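Local coordinates for protein enoyl-CoA hydratase (Mycobacterium tuberculosis, PDB 5KJP) that probably catalyses the reversible hydration of the double bond of unsaturated acyl-CoA thioesters in fatty acid metabolism, as a member of the crotonase superfamily, at residues Gly70-Gly75 with Ala107-Tyr112. Numbering follows the deposited sequence.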
ATOM      1  N   GLY A  70     -26.677  -1.405 -16.598  1.00 26.79           N
ATOM      2  CA  GLY A  70     -26.375  -2.298 -15.493  1.00 29.20           C
ATOM      3  C   GLY A  70     -25.081  -3.084 -15.623  1.00 29.74           C
ATOM      4  O   GLY A  70     -24.835  -4.014 -14.856  1.00 29.53           O
ATOM      5  N   SER A  71     -24.255  -2.722 -16.601  1.00 23.64           N
ATOM      6  CA  SER A  71     -22.927  -3.305 -16.721  1.00 27.10           C
ATOM      7  C   SER A  71     -21.936  -2.209 -17.080  1.00 21.37           C
ATOM      8  O   SER A  71     -22.155  -1.447 -18.019  1.00 27.01           O
ATOM      9  CB  SER A  71     -22.899  -4.420 -17.764  1.00 33.68           C
ATOM     10  OG  SER A  71     -21.769  -5.258 -17.567  1.00 39.74           O
ATOM     11  N   PHE A  72     -20.841  -2.137 -16.330  1.00 16.22           N
ATOM     12  CA  PHE A  72     -19.936  -0.996 -16.423  1.00 14.38           C
ATOM     13  C   PHE A  72     -19.197  -0.945 -17.756  1.00 18.56           C
ATOM     14  O   PHE A  72     -19.394  -0.019 -18.541  1.00 16.65           O
ATOM     15  CB  PHE A  72     -18.933  -1.028 -15.270  1.00 13.60           C
ATOM     16  CG  PHE A  72     -18.005   0.154 -15.242  1.00 14.94           C
ATOM     17  CD1 PHE A  72     -18.447   1.387 -14.788  1.00 14.12           C
ATOM     18  CD2 PHE A  72     -16.687   0.031 -15.664  1.00 16.59           C
ATOM     19  CE1 PHE A  72     -17.596   2.483 -14.756  1.00 14.84           C
ATOM     20  CE2 PHE A  72     -15.825   1.120 -15.629  1.00 12.81           C
ATOM     21  CZ  PHE A  72     -16.284   2.350 -15.169  1.00 16.09           C
ATOM     22  N   CYS A  73     -18.347  -1.935 -18.012  1.00 17.43           N
ATOM     23  CA  CYS A  73     -17.543  -1.945 -19.232  1.00 15.47           C
ATOM     24  C   CYS A  73     -16.819  -3.272 -19.361  1.00 16.08           C
ATOM     25  O   CYS A  73     -16.056  -3.655 -18.471  1.00 17.15           O
ATOM     26  CB  CYS A  73     -16.530  -0.792 -19.232  1.00 15.35           C
ATOM     27  SG  CYS A  73     -15.401  -0.777 -20.670  1.00 18.34           S
ATOM     28  N   ALA A  74     -17.055  -3.965 -20.472  1.00 17.04           N
ATOM     29  CA  ALA A  74     -16.460  -5.276 -20.711  1.00 22.94           C
ATOM     30  C   ALA A  74     -15.013  -5.169 -21.182  1.00 23.26           C
ATOM     31  O   ALA A  74     -14.356  -6.181 -21.424  1.00 27.99           O
ATOM     32  CB  ALA A  74     -17.282  -6.056 -21.733  1.00 22.77           C
ATOM     33  N   GLY A  75     -14.524  -3.944 -21.319  1.00 18.72           N
ATOM     34  CA  GLY A  75     -13.159  -3.719 -21.749  1.00 21.63           C
ATOM     35  C   GLY A  75     -13.119  -3.138 -23.143  1.00 25.00           C
ATOM     36  O   GLY A  75     -14.120  -2.623 -23.647  1.00 20.45           O
ATOM     37  N   ALA A 107     -15.947   6.388 -10.422  1.00 10.74           N
ATOM     38  CA  ALA A 107     -16.540   5.344 -11.254  1.00 12.79           C
ATOM     39  C   ALA A 107     -17.688   4.664 -10.507  1.00 12.00           C
ATOM     40  O   ALA A 107     -17.510   4.204  -9.377  1.00 14.39           O
ATOM     41  CB  ALA A 107     -15.481   4.320 -11.673  1.00 13.48           C
ATOM     42  N   ALA A 108     -18.866   4.624 -11.131  1.00 11.63           N
ATOM     43  CA  ALA A 108     -20.022   3.941 -10.554  1.00 14.83           C
ATOM     44  C   ALA A 108     -20.248   2.619 -11.271  1.00 15.80           C
ATOM     45  O   ALA A 108     -20.755   2.585 -12.399  1.00 12.99           O
ATOM     46  CB  ALA A 108     -21.273   4.818 -10.637  1.00 13.58           C
ATOM     47  N   VAL A 109     -19.878   1.531 -10.603  1.00 13.45           N
ATOM     48  CA  VAL A 109     -19.777   0.227 -11.253  1.00 15.87           C
ATOM     49  C   VAL A 109     -20.952  -0.691 -10.926  1.00 14.67           C
ATOM     50  O   VAL A 109     -21.251  -0.939  -9.758  1.00 13.28           O
ATOM     51  CB  VAL A 109     -18.463  -0.481 -10.856  1.00 15.33           C
ATOM     52  CG1 VAL A 109     -18.391  -1.890 -11.469  1.00 12.23           C
ATOM     53  CG2 VAL A 109     -17.257   0.367 -11.278  1.00 16.35           C
ATOM     54  N   GLU A 110     -21.611  -1.159 -11.980  1.00 12.71           N
ATOM     55  CA  GLU A 110     -22.587  -2.244 -11.927  1.00 12.29           C
ATOM     56  C   GLU A 110     -22.056  -3.378 -12.799  1.00 17.68           C
ATOM     57  O   GLU A 110     -21.277  -3.136 -13.733  1.00 13.76           O
ATOM     58  CB  GLU A 110     -23.967  -1.799 -12.439  1.00 13.71           C
ATOM     59  CG  GLU A 110     -24.590  -0.593 -11.735  1.00 14.07           C
ATOM     60  CD  GLU A 110     -25.374  -0.959 -10.482  1.00 20.20           C
ATOM     61  OE1 GLU A 110     -25.563  -2.166 -10.210  1.00 18.05           O
ATOM     62  OE2 GLU A 110     -25.818  -0.025  -9.776  1.00 16.97           O
ATOM     63  N   GLY A 111     -22.487  -4.605 -12.516  1.00 17.78           N
ATOM     64  CA  GLY A 111     -22.166  -5.742 -13.364  1.00 16.06           C
ATOM     65  C   GLY A 111     -20.668  -5.940 -13.503  1.00 18.64           C
ATOM     66  O   GLY A 111     -19.945  -5.886 -12.517  1.00 17.90           O
ATOM     67  N   TYR A 112     -20.192  -6.140 -14.726  1.00 15.43           N
ATOM     68  CA  TYR A 112     -18.770  -6.387 -14.934  1.00 18.64           C
ATOM     69  C   TYR A 112     -17.994  -5.147 -15.359  1.00 19.38           C
ATOM     70  O   TYR A 112     -18.412  -4.417 -16.266  1.00 17.07           O
ATOM     71  CB  TYR A 112     -18.563  -7.481 -15.982  1.00 20.47           C
ATOM     72  CG  TYR A 112     -18.873  -8.868 -15.483  1.00 28.98           C
ATOM     73  CD1 TYR A 112     -17.962  -9.562 -14.700  1.00 32.15           C
ATOM     74  CD2 TYR A 112     -20.075  -9.487 -15.797  1.00 40.37           C
ATOM     75  CE1 TYR A 112     -18.237 -10.833 -14.240  1.00 41.90           C
ATOM     76  CE2 TYR A 112     -20.361 -10.763 -15.340  1.00 49.10           C
ATOM     77  CZ  TYR A 112     -19.435 -11.429 -14.561  1.00 50.38           C
ATOM     78  OH  TYR A 112     -19.706 -12.698 -14.100  1.00 62.28           O
TER
HETATM   79  O   HOH W   1     -19.458  -5.203 -19.022  1.00 35.50           O
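Phe-72 and Val-109 carry the apolar part of this contact, in which a loop packs on the strand end beside it. With CG anti to its backbone N (chi1 -177°), Phe-72 sends its ring from the loop toward the strand. One branch of Val-109, CG2, lies over a face of that ring in a CH-pi contact, 4.0 Å from the centroid, while CG1 touches Phe-72 CB. At the ring edge, Ala-108 O approaches Phe-72 CD1 to 3.5 Å. Separately, Ala-107 CB lies 4.1 Å from Phe-72 CZ.

Backbone polar groups, with the Ser-71 hydroxyl, add hydrogen bonds. Cys-73 N donates to Tyr-112 O at 3.0 Å in a nearly straight bond (167°), the donor lying in the carbonyl plane. Phe-72 N meets Glu-110 O at 2.8 Å, but the bend at hydrogen makes this bond weak; the same oxygen receives a CA-H...O contact from Ser-71. The hydroxyl of Ser-71 accepts a weak bond from Tyr-112 N and donates to a water 2.7 Å from Ser-71 OG, which in turn donates to Tyr-112 O.

The turn itself packs closely: Gly-111, whose phi is positive, brings its CA to 3.5 Å from Gly-70 O in a CA-H...O contact. Glu-110 CB lies 3.4 Å from Gly-70 O, while the carboxylate turns off to the backbone N-H groups of Gly-191 and Ala-193.

The contact illustrates how backbone bonds between loops can set neighbouring active-site elements: as in other crotonases, both segments probably run on to the two N-H groups of the oxyanion hole. Here the loop between strand 62-67 and helix 78-82 meets the chain passing from strand 105-109 toward helix 116-123. Phe-72 also packs on Leu-65 of strand 62-67, and Val-109 on Ile-127 of strand 126-130 and Phe-135 of strand 134-136.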